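Local structure of TRAP-type transporter, periplasmic component (Cupriavidus necator, 4P8B) at residues I86-D92 with V247-I252. The protein serves as the periplasmic solute-binding component of a TRAP transporter and binds (S)-2-acetolactate, probably delivering it for uptake. Sequence-based numbering, arbitrary orientation.
Sequences IRQGVID and VVNKQI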
ATOM      1  N   ILE A  86       8.719  13.152   6.626  1.00 15.94           N
ATOM      2  CA  ILE A  86       7.475  13.867   6.922  1.00 17.43           C
ATOM      3  C   ILE A  86       7.479  14.407   8.362  1.00 20.26           C
ATOM      4  O   ILE A  86       7.181  15.572   8.576  1.00 20.87           O
ATOM      5  CB  ILE A  86       6.210  12.989   6.732  1.00 15.72           C
ATOM      6  CG1 ILE A  86       6.091  12.483   5.306  1.00 14.89           C
ATOM      7  CG2 ILE A  86       4.965  13.805   7.075  1.00 18.27           C
ATOM      8  CD1 ILE A  86       5.158  11.298   5.159  1.00 15.77           C
ATOM      9  N   ARG A  87       7.819  13.551   9.327  1.00 18.25           N
ATOM     10  CA  ARG A  87       7.846  13.936  10.744  1.00 22.01           C
ATOM     11  C   ARG A  87       8.818  15.093  10.974  1.00 23.57           C
ATOM     12  O   ARG A  87       8.532  16.003  11.766  1.00 24.41           O
ATOM     13  CB  ARG A  87       8.235  12.716  11.590  1.00 23.19           C
ATOM     14  CG  ARG A  87       8.125  12.901  13.091  1.00 26.75           C
ATOM     15  CD  ARG A  87       8.641  11.672  13.824  1.00 31.75           C
ATOM     16  NE  ARG A  87       8.182  11.628  15.207  1.00 37.31           N
ATOM     17  CZ  ARG A  87       8.733  12.302  16.210  1.00 39.39           C
ATOM     18  NH1 ARG A  87       8.228  12.185  17.429  1.00 43.00           N
ATOM     19  NH2 ARG A  87       9.779  13.095  16.001  1.00 47.00           N
ATOM     20  N   GLN A  88       9.957  15.071  10.281  1.00 20.28           N
ATOM     21  CA  GLN A  88      10.983  16.102  10.399  1.00 26.53           C
ATOM     22  C   GLN A  88      10.598  17.381   9.668  1.00 28.90           C
ATOM     23  O   GLN A  88      11.060  18.468  10.042  1.00 32.33           O
ATOM     24  CB  GLN A  88      12.319  15.614   9.832  1.00 29.32           C
ATOM     25  CG  GLN A  88      12.996  14.526  10.636  1.00 30.69           C
ATOM     26  CD  GLN A  88      14.081  13.821   9.847  1.00 38.43           C
ATOM     27  OE1 GLN A  88      14.545  14.320   8.822  1.00 44.33           O
ATOM     28  NE2 GLN A  88      14.480  12.646  10.312  1.00 38.48           N
ATOM     29  N   GLY A  89       9.772  17.272   8.630  1.00 24.76           N
ATOM     30  CA  GLY A  89       9.394  18.438   7.852  1.00 21.89           C
ATOM     31  C   GLY A  89      10.163  18.649   6.555  1.00 22.99           C
ATOM     32  O   GLY A  89       9.999  19.665   5.876  1.00 21.46           O
ATOM     33  N   VAL A  90      11.015  17.697   6.193  1.00 20.23           N
ATOM     34  CA  VAL A  90      11.601  17.696   4.863  1.00 20.82           C
ATOM     35  C   VAL A  90      10.477  17.562   3.829  1.00 19.41           C
ATOM     36  O   VAL A  90      10.501  18.167   2.764  1.00 19.89           O
ATOM     37  CB  VAL A  90      12.606  16.544   4.720  1.00 21.39           C
ATOM     38  CG1 VAL A  90      12.972  16.299   3.250  1.00 24.67           C
ATOM     39  CG2 VAL A  90      13.841  16.826   5.559  1.00 23.79           C
ATOM     40  N   ILE A  91       9.471  16.762   4.169  1.00 16.78           N
ATOM     41  CA  ILE A  91       8.264  16.621   3.355  1.00 15.80           C
ATOM     42  C   ILE A  91       7.101  17.287   4.092  1.00 16.85           C
ATOM     43  O   ILE A  91       6.903  17.044   5.286  1.00 16.39           O
ATOM     44  CB  ILE A  91       7.933  15.126   3.133  1.00 14.71           C
ATOM     45  CG1 ILE A  91       9.046  14.461   2.328  1.00 15.75           C
ATOM     46  CG2 ILE A  91       6.602  14.959   2.412  1.00 14.84           C
ATOM     47  CD1 ILE A  91       8.968  12.955   2.327  1.00 14.95           C
ATOM     48  N   ASP A  92       6.313  18.082   3.382  1.00 16.31           N
ATOM     49  CA  ASP A  92       5.226  18.831   4.023  1.00 16.83           C
ATOM     50  C   ASP A  92       3.976  17.983   4.175  1.00 16.01           C
ATOM     51  O   ASP A  92       3.252  18.097   5.172  1.00 16.58           O
ATOM     52  CB  ASP A  92       4.872  20.064   3.195  1.00 17.65           C
ATOM     53  CG  ASP A  92       6.021  21.079   3.091  1.00 18.95           C
ATOM     54  OD1 ASP A  92       6.792  21.255   4.058  1.00 23.70           O
ATOM     55  OD2 ASP A  92       6.118  21.689   2.021  1.00 21.43           O
ATOM     56  N   VAL A 247      -1.597  12.503   4.685  1.00 14.03           N
ATOM     57  CA  VAL A 247      -1.069  13.094   5.915  1.00 15.10           C
ATOM     58  C   VAL A 247      -0.396  14.425   5.666  1.00 16.20           C
ATOM     59  O   VAL A 247       0.033  14.731   4.561  1.00 16.03           O
ATOM     60  CB  VAL A 247      -0.011  12.184   6.593  1.00 14.81           C
ATOM     61  CG1 VAL A 247      -0.580  10.825   6.925  1.00 18.59           C
ATOM     62  CG2 VAL A 247       1.232  12.049   5.715  1.00 15.92           C
ATOM     63  N   VAL A 248      -0.313  15.222   6.726  1.00 17.47           N
ATOM     64  CA  VAL A 248       0.367  16.514   6.694  1.00 18.76           C
ATOM     65  C   VAL A 248       1.302  16.557   7.888  1.00 19.63           C
ATOM     66  O   VAL A 248       0.950  16.125   8.982  1.00 19.86           O
ATOM     67  CB  VAL A 248      -0.646  17.673   6.782  1.00 19.87           C
ATOM     68  CG1 VAL A 248       0.074  19.033   6.753  1.00 21.37           C
ATOM     69  CG2 VAL A 248      -1.634  17.603   5.664  1.00 19.20           C
ATOM     70  N   ASN A 249       2.500  17.094   7.692  1.00 20.28           N
ATOM     71  CA  ASN A 249       3.398  17.369   8.811  1.00 21.50           C
ATOM     72  C   ASN A 249       2.717  18.265   9.874  1.00 22.98           C
ATOM     73  O   ASN A 249       1.979  19.154   9.516  1.00 23.50           O
ATOM     74  CB  ASN A 249       4.682  18.020   8.279  1.00 22.18           C
ATOM     75  CG  ASN A 249       5.516  18.675   9.379  1.00 23.90           C
ATOM     76  OD1 ASN A 249       5.254  19.813   9.795  1.00 25.32           O
ATOM     77  ND2 ASN A 249       6.505  17.952   9.878  1.00 23.91           N
ATOM     78  N   LYS A 250       2.932  17.943  11.148  1.00 23.69           N
ATOM     79  CA  LYS A 250       2.247  18.597  12.279  1.00 25.14           C
ATOM     80  C   LYS A 250       2.470  20.102  12.298  1.00 26.83           C
ATOM     81  O   LYS A 250       1.522  20.869  12.489  1.00 27.65           O
ATOM     82  CB  LYS A 250       2.717  17.956  13.588  1.00 25.80           C
ATOM     83  CG  LYS A 250       2.113  18.542  14.883  1.00 31.77           C
ATOM     84  CD  LYS A 250       2.649  17.762  16.080  1.00 38.36           C
ATOM     85  CE  LYS A 250       2.176  18.328  17.409  1.00 43.79           C
ATOM     86  NZ  LYS A 250       0.723  18.095  17.626  1.00 46.82           N
ATOM     87  N   GLN A 251       3.702  20.536  12.067  1.00 27.45           N
ATOM     88  CA  GLN A 251       3.983  21.971  12.138  1.00 29.24           C
ATOM     89  C   GLN A 251       3.410  22.720  10.927  1.00 28.98           C
ATOM     90  O   GLN A 251       2.976  23.859  11.038  1.00 33.38           O
ATOM     91  CB  GLN A 251       5.475  22.224  12.320  1.00 30.20           C
ATOM     92  CG  GLN A 251       5.990  21.844  13.711  1.00 37.15           C
ATOM     93  CD  GLN A 251       6.314  20.370  13.850  1.00 42.18           C
ATOM     94  OE1 GLN A 251       6.690  19.714  12.882  1.00 34.95           O
ATOM     95  NE2 GLN A 251       6.175  19.841  15.066  1.00 44.23           N
ATOM     96  N   ILE A 252       3.377  22.058   9.769  1.00 27.30           N
ATOM     97  CA  ILE A 252       2.741  22.633   8.595  1.00 27.05           C
ATOM     98  C   ILE A 252       1.257  22.756   8.888  1.00 27.11           C
ATOM     99  O   ILE A 252       0.637  23.798   8.650  1.00 28.18           O
ATOM    100  CB  ILE A 252       2.952  21.729   7.350  1.00 25.36           C
ATOM    101  CG1 ILE A 252       4.429  21.715   6.959  1.00 25.38           C
ATOM    102  CG2 ILE A 252       2.092  22.193   6.195  1.00 25.01           C
ATOM    103  CD1 ILE A 252       4.949  23.031   6.424  1.00 31.70           C
TER
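An asparagine N-cap ties the end of strand 241-249, in the five-stranded mixed sheet, to the turn that leads from helix 82-88 into the neighbouring strand 93-97: Asn249, where the strand gives way to helix 250-255, reaches into that turn. With CG anti to the backbone N (chi1 165°), its amide stands between the two segments and works in both directions. On one side ND2 donates to Ile86 O, 2.8 Å away; the carbonyl lies close to the amide plane and the N-H points almost straight at it, at 168°. On the other side OD1 receives Ile252 N in its carbonyl plane at 2.9 Å, with a weaker bond from Gln251 N, so it satisfies amides of the helix's first turn. Asparagine suits this place because one short, flat group carries both donor and acceptor, and the two sets of bonds hold the amide's rotation fixed.

Ile86 O lies at the C-terminal end of its helix, where a carbonyl commonly lacks a full helical partner; within the turn it receives only a weak bond from Gly89 N. Gly89 leaves the helix with positive phi, a conformation easy for glycine, and its CA packs 3.6 Å from Asn249 ND2. The chain then returns to the sheet, in which strands 93-97 and 241-249 are antiparallel neighbours, and Asn249 N donates to Asp92 O at 2.8 Å. Farther from the amide, branched aliphatic side chains suit a buried position: Ile86 CD1 meets Val247 CG2 at 4.0 Å, the two side chains crossing nearly at right angles, and both also touch Val144 of strand 144-154. Ile252 lays CD1 against the carboxylate of Asp92, 3.5 Å from OD1, while Asp92 OD2 is bound by the backbone amide of Lys34 on strand 33-36.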